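Local atomic coordinates of P91 (PDB entry 4ZI5), a protein that hydrolyses phosphotriesters as a promiscuous enzyme of the dienelactone hydrolase family, with the alpha/beta-hydrolase fold. Residues Ala75-Asp80 with Gln94-Asp99; Ala190-Phe195 with Val200-Leu205; His212-Pro217 with Ala231-Arg236; His102-Ala107 with Ala162-Arg167. One frame throughout, in Å; residues are numbered along the deposited sequence.

Interaction 1: residues Ala75-Asp80 with Gln94-Asp99; sequences ADMHGD and QGYYGD
The loop that leaves strand 71-74 of the alpha/beta-hydrolase sheet offers two polar atoms, Met-77 O and His-78 ND1, to the hydroxyl of Tyr-96, which reaches in from helix 90-97. Tyr-96 OH lies 2.8 Å from His-78 ND1, a hydrogen bond that may run in either direction, and 3.1 Å from Met-77 O, a weak one at best. The two rings meet rim to rim, their planes 30° apart and neither over the other's face, with the imidazole nitrogen close to the plane of the phenol ring. His-78 keeps CG anti to its own carbonyl carbon; chi1 -58° carries the ring toward the tyrosine, and rotation about CB-CG then presents ND1. Beside the polar pair, Met-77 CB approaches Tyr-96 OH at 3.8 Å. The loop is braced from within by an Asx motif: Gly-79 N donates to Asp-76 OD1 (2.9 Å), approaching from above the carboxylate plane. Outside the pair, His-78 NE2 bonds Ala-51 O, which can only accept, so NE2 must be the donor there. If the ring is neutral, ND1 probably takes the phenol's single proton, leaving little for Met-77 O, though the direction stays open.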
# COMPACT_ATOMS: atom_id res chain seq x y z
N ALA A 75 15.80 2.95 -19.11
CA ALA A 75 17.11 3.55 -19.01
C ALA A 75 18.23 2.52 -19.23
O ALA A 75 18.09 1.35 -18.89
CB ALA A 75 17.28 4.22 -17.66
N ASP A 76 19.34 2.99 -19.79
CA ASP A 76 20.58 2.23 -19.87
C ASP A 76 21.55 2.82 -18.87
O ASP A 76 22.21 3.85 -19.17
CB ASP A 76 21.13 2.31 -21.29
CG ASP A 76 22.50 1.62 -21.45
OD1 ASP A 76 22.91 0.87 -20.55
OD2 ASP A 76 23.20 1.91 -22.46
N MET A 77 21.68 2.21 -17.69
CA MET A 77 22.65 2.70 -16.69
C MET A 77 24.08 2.32 -17.02
O MET A 77 24.99 3.13 -16.84
CB MET A 77 22.32 2.23 -15.27
CG MET A 77 21.09 2.88 -14.68
SD MET A 77 21.26 4.63 -14.34
CE MET A 77 22.27 4.57 -12.86
N HIS A 78 24.29 1.10 -17.53
CA HIS A 78 25.62 0.58 -17.74
C HIS A 78 26.34 1.19 -18.92
O HIS A 78 27.57 1.31 -18.89
CB HIS A 78 25.57 -0.94 -17.86
CG HIS A 78 24.98 -1.61 -16.66
ND1 HIS A 78 25.08 -1.09 -15.39
CD2 HIS A 78 24.29 -2.76 -16.54
CE1 HIS A 78 24.46 -1.89 -14.54
NE2 HIS A 78 23.98 -2.91 -15.22
N GLY A 79 25.62 1.61 -19.94
CA GLY A 79 26.23 2.12 -21.17
C GLY A 79 26.35 1.03 -22.21
O GLY A 79 26.47 -0.15 -21.86
N ASP A 80 26.28 1.42 -23.48
CA ASP A 80 26.27 0.51 -24.63
C ASP A 80 25.19 -0.59 -24.55
O ASP A 80 25.36 -1.69 -25.10
CB ASP A 80 27.68 -0.12 -24.80
CG ASP A 80 28.80 0.90 -24.61
OD1 ASP A 80 28.56 2.11 -24.81
OD2 ASP A 80 29.93 0.49 -24.25
N GLN A 94 29.44 -2.35 -7.87
CA GLN A 94 30.26 -1.77 -6.79
C GLN A 94 30.79 -0.42 -7.19
O GLN A 94 30.97 0.44 -6.35
CB GLN A 94 31.40 -2.72 -6.39
CG GLN A 94 30.92 -4.02 -5.77
CD GLN A 94 29.92 -3.80 -4.63
OE1 GLN A 94 30.15 -2.97 -3.75
NE2 GLN A 94 28.81 -4.54 -4.65
N GLY A 95 31.02 -0.24 -8.49
CA GLY A 95 31.30 1.06 -9.07
C GLY A 95 30.31 2.12 -8.62
O GLY A 95 30.70 3.24 -8.25
N TYR A 96 29.02 1.76 -8.64
CA TYR A 96 27.96 2.70 -8.28
C TYR A 96 27.94 2.92 -6.77
O TYR A 96 27.86 4.06 -6.33
CB TYR A 96 26.59 2.21 -8.75
CG TYR A 96 26.44 2.05 -10.25
CD1 TYR A 96 26.41 3.14 -11.12
CD2 TYR A 96 26.26 0.77 -10.81
CE1 TYR A 96 26.25 2.97 -12.50
CE2 TYR A 96 26.10 0.59 -12.16
CZ TYR A 96 26.08 1.68 -13.01
OH TYR A 96 25.91 1.44 -14.38
N TYR A 97 27.98 1.85 -5.98
CA TYR A 97 27.89 2.00 -4.52
C TYR A 97 29.11 2.76 -3.96
O TYR A 97 28.97 3.52 -3.01
CB TYR A 97 27.79 0.65 -3.81
CG TYR A 97 26.52 -0.15 -4.06
CD1 TYR A 97 25.39 0.41 -4.67
CD2 TYR A 97 26.44 -1.48 -3.63
CE1 TYR A 97 24.23 -0.33 -4.87
CE2 TYR A 97 25.28 -2.23 -3.83
CZ TYR A 97 24.18 -1.64 -4.45
OH TYR A 97 23.03 -2.37 -4.65
N GLY A 98 30.28 2.56 -4.57
CA GLY A 98 31.51 3.25 -4.14
C GLY A 98 31.67 4.69 -4.64
O GLY A 98 32.64 5.36 -4.25
N ASP A 99 30.76 5.15 -5.52
CA ASP A 99 30.79 6.53 -6.01
C ASP A 99 29.37 6.95 -6.35
O ASP A 99 28.94 6.89 -7.50
CB ASP A 99 31.71 6.63 -7.23
CG ASP A 99 31.92 8.06 -7.71
OD1 ASP A 99 31.23 9.02 -7.28
OD2 ASP A 99 32.81 8.20 -8.56

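Interaction 2: residues Ala190-Phe195 with Val200-Leu205; sequences AVMDEF and VDWQVL
Phe-195 presses its CB into the pyrrole end of the Trp-202 indole, 3.5 Å from the centroid of the five-membered ring and 15° off its normal, a CH-pi contact over the face. The phenyl ring beyond it leans across the indole at 47°, neither stacked nor edge-on, with CD2 3.7 Å from Trp-202 CB. At the benzo end a second bump arrives: Met-192 CG fits between the indole and the neighbouring valine, 3.5 Å from Trp-202 CZ3 and 3.8 Å from Val-204 CG2. The sulfur of Met-192 follows along the same end in an oblique Met-aromatic contact. With CG of Trp-202 between the backbone N and the carbonyl carbon (chi1 71°), the indole lies where one face takes Phe-195 CB and its benzo end meets Met-192 obliquely. The pieces belong to a beta-alpha-beta crossover in which helix 185-198 connects strand 171-177 to the parallel strand 202-207; the short helix and strand segments run roughly antiparallel, their axes 9.7 Å apart at closest approach. Were the indole cut back to an alanine, Phe-195 CB would probably face a gap and Met-192 would lose its aromatic partner. Where the helix gives way to the strand, Val-200 N donates to Phe-195 O (3.1 Å), while Val-200 sets its CB 4.2 Å from Phe-195 CB. Val-172 of strand 171-177 backs both Phe-195 and Val-200. On the strand's outer edge, Gln-203 to Leu-205 pair antiparallel with a strand of the second subunit, carrying the beta sheet across the interface.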
# COMPACT_ATOMS: atom_id res chain seq x y z
N ALA A 190 15.76 3.19 8.93
CA ALA A 190 16.56 4.41 8.75
C ALA A 190 15.99 5.27 7.62
O ALA A 190 15.80 6.47 7.77
CB ALA A 190 18.00 4.06 8.46
N VAL A 191 15.66 4.63 6.48
CA VAL A 191 15.12 5.39 5.34
C VAL A 191 13.77 6.03 5.69
O VAL A 191 13.52 7.17 5.36
CB VAL A 191 15.06 4.52 4.07
CG1 VAL A 191 14.31 5.23 2.93
CG2 VAL A 191 16.47 4.17 3.63
N MET A 192 12.89 5.27 6.33
CA MET A 192 11.59 5.79 6.74
C MET A 192 11.77 6.98 7.69
O MET A 192 11.04 7.96 7.60
CB MET A 192 10.72 4.67 7.37
CG MET A 192 10.03 3.79 6.33
SD MET A 192 8.94 2.53 7.08
CE MET A 192 10.21 1.33 7.23
N ASP A 193 12.75 6.89 8.58
CA ASP A 193 13.05 7.98 9.52
C ASP A 193 13.55 9.25 8.82
O ASP A 193 13.24 10.35 9.25
CB ASP A 193 14.06 7.51 10.56
CG ASP A 193 13.44 6.64 11.63
OD1 ASP A 193 12.18 6.61 11.77
OD2 ASP A 193 14.21 6.01 12.38
N GLU A 194 14.25 9.08 7.69
CA GLU A 194 14.64 10.23 6.84
C GLU A 194 13.39 10.87 6.26
O GLU A 194 13.23 12.09 6.30
CB GLU A 194 15.55 9.81 5.69
CG GLU A 194 16.90 9.25 6.13
CD GLU A 194 17.62 8.49 5.01
OE1 GLU A 194 17.16 8.48 3.84
OE2 GLU A 194 18.67 7.89 5.29
N PHE A 195 12.49 10.03 5.73
CA PHE A 195 11.24 10.55 5.17
C PHE A 195 10.39 11.30 6.20
O PHE A 195 9.83 12.36 5.91
CB PHE A 195 10.37 9.44 4.57
CG PHE A 195 10.99 8.66 3.46
CD1 PHE A 195 12.03 9.17 2.66
CD2 PHE A 195 10.48 7.41 3.16
CE1 PHE A 195 12.55 8.41 1.63
CE2 PHE A 195 10.99 6.67 2.12
CZ PHE A 195 12.02 7.17 1.35
N VAL A 200 8.52 14.16 3.80
CA VAL A 200 8.31 13.72 2.42
C VAL A 200 6.89 13.15 2.35
O VAL A 200 6.40 12.60 3.33
CB VAL A 200 9.37 12.65 2.06
CG1 VAL A 200 9.09 11.94 0.72
CG2 VAL A 200 10.77 13.27 2.06
N ASP A 201 6.24 13.29 1.21
CA ASP A 201 4.99 12.57 0.93
C ASP A 201 5.32 11.12 0.61
O ASP A 201 5.62 10.79 -0.53
CB ASP A 201 4.23 13.21 -0.24
CG ASP A 201 2.99 12.42 -0.63
OD1 ASP A 201 2.39 11.80 0.27
OD2 ASP A 201 2.62 12.42 -1.82
N TRP A 202 5.31 10.27 1.64
CA TRP A 202 5.83 8.92 1.52
C TRP A 202 4.83 7.83 1.90
O TRP A 202 3.94 8.04 2.73
CB TRP A 202 7.12 8.74 2.30
CG TRP A 202 7.03 8.74 3.81
CD1 TRP A 202 7.03 9.82 4.66
CD2 TRP A 202 7.03 7.59 4.65
NE1 TRP A 202 7.00 9.41 5.96
CE2 TRP A 202 6.98 8.04 5.99
CE3 TRP A 202 7.04 6.20 4.39
CZ2 TRP A 202 6.96 7.15 7.08
CZ3 TRP A 202 6.98 5.32 5.48
CH2 TRP A 202 6.93 5.80 6.80
N GLN A 203 5.02 6.67 1.26
CA GLN A 203 4.38 5.44 1.66
C GLN A 203 5.37 4.30 1.56
O GLN A 203 6.21 4.30 0.65
CB GLN A 203 3.22 5.06 0.76
CG GLN A 203 2.19 6.13 0.48
CD GLN A 203 1.22 5.65 -0.56
OE1 GLN A 203 0.34 4.84 -0.27
NE2 GLN A 203 1.38 6.13 -1.81
N VAL A 204 5.23 3.31 2.43
CA VAL A 204 5.92 2.02 2.26
C VAL A 204 4.89 0.93 2.33
O VAL A 204 4.16 0.82 3.32
CB VAL A 204 7.02 1.77 3.33
CG1 VAL A 204 7.56 0.36 3.25
CG2 VAL A 204 8.15 2.79 3.19
N LEU A 205 4.85 0.09 1.28
CA LEU A 205 3.92 -1.01 1.19
C LEU A 205 4.73 -2.29 1.33
O LEU A 205 5.52 -2.65 0.43
CB LEU A 205 3.19 -1.02 -0.18
CG LEU A 205 2.21 -2.16 -0.47
CD1 LEU A 205 1.04 -2.15 0.51
CD2 LEU A 205 1.70 -1.97 -1.89

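Interaction 3: residues His212-Pro217 with Ala231-Arg236; sequences HSFTDP and ATAEAR
Phe-214 and Thr-215 pack against Ala-233 and Glu-234 in a contact of apolar groups and aliphatic chain, without a hydrogen bond between the segments, where the loop after strand 202-207 of the alpha/beta-hydrolase fold lies against the first turns of helix 231-248. That loop carries His-212, which bonds Asp-180 and touches Cys-131, consistent with the Cys-Asp-His catalytic triad of dienelactone hydrolases. Immediately afterwards the chain makes a type I beta turn from Ser-213 to Asp-216, closed by Asp-216 N to Ser-213 O, and the two residues at its centre are the ones that meet the helix. Phe-214 holds CG between its backbone N and carbonyl carbon (chi1 62°), a setting that carries the ring toward the helix, where CD1 comes obliquely to 3.5 Å from Ala-233 CB. CE1, further along the same side, comes within 3.7 Å of Ala-233 O. Leu-207 of strand 202-207 touches both Phe-214 and Ala-233. Beside the ring, Glu-234 runs out extended past Thr-215, with CG 4.1 Å from Thr-215 CB and 3.9 Å from Thr-215 CA. Its carboxylate is committed to other partners: OE1 bonds the hydroxyl of Tyr-229, and OE2 forms salt bridges with Arg-61 and Arg-64. Two arginines on one oxygen would be expected to hold this acid ionised. They may also ease its approach to the loop backbone, where Glu-234 OE2 stands 3.5 Å from Thr-215 O, two acceptors with no bond between them.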
# COMPACT_ATOMS: atom_id res chain seq x y z
N HIS A 212 13.00 -10.84 -2.83
CA HIS A 212 13.57 -9.92 -3.81
C HIS A 212 13.11 -10.31 -5.21
O HIS A 212 12.78 -11.49 -5.49
CB HIS A 212 15.11 -9.92 -3.72
CG HIS A 212 15.75 -8.65 -4.16
ND1 HIS A 212 15.78 -7.52 -3.38
CD2 HIS A 212 16.43 -8.34 -5.29
CE1 HIS A 212 16.45 -6.57 -4.00
NE2 HIS A 212 16.84 -7.04 -5.17
N SER A 213 13.14 -9.32 -6.11
CA SER A 213 12.78 -9.52 -7.52
C SER A 213 11.38 -10.10 -7.71
O SER A 213 11.12 -10.81 -8.69
CB SER A 213 13.83 -10.39 -8.23
OG SER A 213 15.10 -9.75 -8.22
N PHE A 214 10.46 -9.75 -6.80
CA PHE A 214 9.12 -10.31 -6.85
C PHE A 214 8.34 -9.94 -8.14
O PHE A 214 7.35 -10.59 -8.44
CB PHE A 214 8.31 -9.97 -5.60
CG PHE A 214 8.07 -8.49 -5.37
CD1 PHE A 214 7.10 -7.80 -6.09
CD2 PHE A 214 8.77 -7.81 -4.37
CE1 PHE A 214 6.87 -6.44 -5.86
CE2 PHE A 214 8.53 -6.46 -4.11
CZ PHE A 214 7.58 -5.77 -4.87
N THR A 215 8.77 -8.91 -8.86
CA THR A 215 8.07 -8.49 -10.07
C THR A 215 8.49 -9.24 -11.32
O THR A 215 7.86 -9.07 -12.34
CB THR A 215 8.31 -6.99 -10.40
OG1 THR A 215 9.70 -6.79 -10.66
CG2 THR A 215 7.86 -6.09 -9.29
N ASP A 216 9.49 -10.11 -11.26
CA ASP A 216 10.02 -10.76 -12.44
C ASP A 216 9.69 -12.26 -12.44
O ASP A 216 10.22 -12.98 -11.61
CB ASP A 216 11.54 -10.60 -12.48
CG ASP A 216 12.14 -11.09 -13.78
OD1 ASP A 216 11.39 -11.57 -14.66
OD2 ASP A 216 13.37 -10.99 -13.92
N PRO A 217 8.86 -12.73 -13.39
CA PRO A 217 8.60 -14.17 -13.51
C PRO A 217 9.86 -15.04 -13.66
O PRO A 217 9.83 -16.21 -13.29
CB PRO A 217 7.69 -14.28 -14.74
CG PRO A 217 7.00 -12.95 -14.79
CD PRO A 217 8.02 -11.95 -14.31
N ALA A 231 3.37 -13.15 -8.16
CA ALA A 231 2.42 -12.46 -9.03
C ALA A 231 1.48 -11.57 -8.24
O ALA A 231 1.10 -10.48 -8.72
CB ALA A 231 1.63 -13.48 -9.82
N THR A 232 1.12 -11.99 -7.04
CA THR A 232 0.26 -11.15 -6.19
C THR A 232 0.93 -9.86 -5.83
O THR A 232 0.31 -8.76 -5.99
CB THR A 232 -0.23 -11.88 -4.93
OG1 THR A 232 -0.95 -13.05 -5.35
CG2 THR A 232 -1.15 -11.01 -4.12
N ALA A 233 2.18 -9.95 -5.37
CA ALA A 233 2.95 -8.75 -5.09
C ALA A 233 3.20 -7.88 -6.34
O ALA A 233 3.17 -6.65 -6.25
CB ALA A 233 4.26 -9.10 -4.42
N GLU A 234 3.47 -8.53 -7.49
CA GLU A 234 3.69 -7.79 -8.75
C GLU A 234 2.45 -6.94 -9.06
O GLU A 234 2.54 -5.73 -9.28
CB GLU A 234 3.98 -8.73 -9.94
CG GLU A 234 4.40 -7.92 -11.17
CD GLU A 234 4.36 -8.60 -12.51
OE1 GLU A 234 3.85 -9.75 -12.65
OE2 GLU A 234 4.79 -7.92 -13.46
N ALA A 235 1.29 -7.59 -9.07
CA ALA A 235 0.02 -6.92 -9.36
C ALA A 235 -0.29 -5.79 -8.39
O ALA A 235 -0.62 -4.67 -8.80
CB ALA A 235 -1.12 -7.90 -9.33
N ARG A 236 -0.23 -6.09 -7.11
CA ARG A 236 -0.58 -5.09 -6.10
C ARG A 236 0.37 -3.88 -6.12
O ARG A 236 -0.06 -2.76 -5.93
CB ARG A 236 -0.60 -5.69 -4.70
CG ARG A 236 -1.79 -6.59 -4.47
CD ARG A 236 -1.68 -7.34 -3.18
NE ARG A 236 -2.80 -8.28 -3.03
CZ ARG A 236 -2.92 -9.18 -2.05
NH1 ARG A 236 -2.00 -9.33 -1.12
NH2 ARG A 236 -3.97 -10.00 -2.05

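Interaction 4: residues His102-Ala107 with Ala162-Arg167; sequences HWRRRA and AGDAGR
Charge carries this contact: Arg-104 meets Asp-164 in an end-on, two-pronged salt bridge. Arg-104 NH1 donates to Asp-164 OD1 at 2.8 Å, and Arg-104 NH2 donates to Asp-164 OD2 at 2.8 Å, both at 175° and so almost straight. Each oxygen is met on its syn side and lies near the guanidinium plane, yet the carboxylate is tilted, as on a hinge through its two oxygens, leaving the planes 27° apart. The arginine chain is extended from CG to NE, long enough to span the gap from its helix. Behind the fork, Arg-104 NE makes a further salt bridge to Glu-139, which should help fix the rotation of the guanidinium, while Asp-164 OD2 also accepts from Met-161 N. A methionine here would probably leave the buried carboxylate of Asp-164 without its matching charge and Glu-139 without this partner.

Hydrogen bonds shape the loop itself. Asp-164 to Arg-167 form a type II beta turn with Gly-166 at its third position, and Arg-167 turns back to grip Gly-163 O side-on, with NE at 2.8 Å and NH1 at 3.1 Å from that oxygen.

Arg-104 projects from helix 100-115, and Glu-139 belongs to helix 132-142, whose Arg-142 touches Asp-164; the two salt bridges of Arg-104 thus link both helices and the loop between strands 149-153 and 171-177.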
# COMPACT_ATOMS: atom_id res chain seq x y z
N HIS A 102 28.70 9.65 -9.01
CA HIS A 102 28.73 9.09 -10.37
C HIS A 102 27.43 8.36 -10.70
O HIS A 102 26.86 8.51 -11.79
CB HIS A 102 29.94 8.14 -10.49
CG HIS A 102 29.78 7.06 -11.51
ND1 HIS A 102 29.98 7.28 -12.85
CD2 HIS A 102 29.46 5.76 -11.37
CE1 HIS A 102 29.78 6.15 -13.50
NE2 HIS A 102 29.45 5.21 -12.63
N TRP A 103 26.96 7.57 -9.75
CA TRP A 103 25.68 6.86 -9.86
C TRP A 103 24.53 7.83 -10.14
O TRP A 103 23.74 7.64 -11.07
CB TRP A 103 25.48 6.09 -8.57
CG TRP A 103 24.25 5.20 -8.46
CD1 TRP A 103 23.33 4.91 -9.42
CD2 TRP A 103 23.89 4.47 -7.30
NE1 TRP A 103 22.37 4.05 -8.90
CE2 TRP A 103 22.70 3.77 -7.60
CE3 TRP A 103 24.44 4.37 -6.01
CZ2 TRP A 103 22.07 2.95 -6.67
CZ3 TRP A 103 23.81 3.56 -5.09
CH2 TRP A 103 22.63 2.86 -5.41
N ARG A 104 24.51 8.92 -9.39
CA ARG A 104 23.51 9.97 -9.56
C ARG A 104 23.58 10.68 -10.90
O ARG A 104 22.55 10.94 -11.50
CB ARG A 104 23.57 10.96 -8.40
CG ARG A 104 23.08 10.32 -7.10
CD ARG A 104 23.50 11.08 -5.83
NE ARG A 104 23.09 10.39 -4.60
CZ ARG A 104 22.86 10.97 -3.41
NH1 ARG A 104 23.00 12.29 -3.23
NH2 ARG A 104 22.49 10.22 -2.36
N ARG A 105 24.78 10.94 -11.40
CA ARG A 105 24.93 11.56 -12.71
C ARG A 105 24.43 10.65 -13.81
O ARG A 105 23.80 11.12 -14.75
CB ARG A 105 26.40 11.92 -13.03
CG ARG A 105 26.97 13.07 -12.25
CD ARG A 105 28.29 13.53 -12.88
NE ARG A 105 29.35 12.53 -12.78
CZ ARG A 105 30.12 12.32 -11.71
NH1 ARG A 105 29.92 13.00 -10.58
NH2 ARG A 105 31.06 11.39 -11.74
N ARG A 106 24.69 9.36 -13.68
CA ARG A 106 24.24 8.39 -14.64
C ARG A 106 22.72 8.29 -14.68
O ARG A 106 22.11 8.20 -15.77
CB ARG A 106 24.90 7.02 -14.37
CG ARG A 106 24.70 5.96 -15.44
CD ARG A 106 25.30 6.32 -16.78
NE ARG A 106 26.74 6.56 -16.67
CZ ARG A 106 27.69 5.62 -16.62
NH1 ARG A 106 27.40 4.33 -16.63
NH2 ARG A 106 28.97 5.99 -16.53
N ALA A 107 22.09 8.34 -13.51
CA ALA A 107 20.62 8.43 -13.40
C ALA A 107 20.04 9.73 -13.98
O ALA A 107 19.06 9.71 -14.74
CB ALA A 107 20.19 8.25 -11.96
N ALA A 162 25.48 12.21 3.81
CA ALA A 162 25.55 13.53 4.45
C ALA A 162 25.35 14.61 3.39
O ALA A 162 25.98 14.58 2.33
CB ALA A 162 26.91 13.73 5.15
N GLY A 163 24.46 15.56 3.67
CA GLY A 163 24.09 16.62 2.72
C GLY A 163 22.81 16.37 1.94
O GLY A 163 22.31 17.27 1.27
N ASP A 164 22.25 15.15 2.02
CA ASP A 164 21.00 14.82 1.32
C ASP A 164 19.73 15.35 2.00
O ASP A 164 18.67 15.40 1.38
CB ASP A 164 20.84 13.29 1.16
CG ASP A 164 21.76 12.68 0.12
OD1 ASP A 164 22.36 13.42 -0.70
OD2 ASP A 164 21.88 11.43 0.09
N ALA A 165 19.81 15.70 3.28
CA ALA A 165 18.61 16.06 4.04
C ALA A 165 17.80 17.17 3.38
O ALA A 165 18.35 18.16 2.92
CB ALA A 165 18.96 16.45 5.47
N GLY A 166 16.49 16.97 3.31
CA GLY A 166 15.57 17.96 2.80
C GLY A 166 15.46 18.06 1.28
O GLY A 166 14.66 18.84 0.77
N ARG A 167 16.23 17.28 0.53
CA ARG A 167 16.31 17.49 -0.91
C ARG A 167 15.26 16.80 -1.75
O ARG A 167 14.98 17.23 -2.86
CB ARG A 167 17.69 17.13 -1.42
CG ARG A 167 18.79 17.94 -0.74
CD ARG A 167 19.91 18.23 -1.71
NE ARG A 167 21.23 18.34 -1.09
CZ ARG A 167 22.26 19.00 -1.63
NH1 ARG A 167 23.43 19.03 -0.99
NH2 ARG A 167 22.14 19.62 -2.80

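In the fold
Interactions 1 and 4 are neighbours, their centres about 14 Å apart: Arg-106 NH1 reaches Met-77 O at 2.7 Å, probably a hydrogen bond, and Trp-103 packs on Tyr-96, Tyr-97 and Met-77. Interactions 2 and 3 have centres about 21 Å apart but both border the second subunit, where Arg-236 of interaction 3 pairs with Asp-201 of the partner chain. The side chains of Met-77 and Thr-215 lie near the active site's likely nucleophile elbow without touching it, while His-212 and Ser-213 of interaction 3 touch Cys-131. Interactions 3 and 4, with centres about 28 Å apart, fall on opposite sides of the chain's centre. A bound magnesium ion sits about 5 Å from the side chain of Val-200.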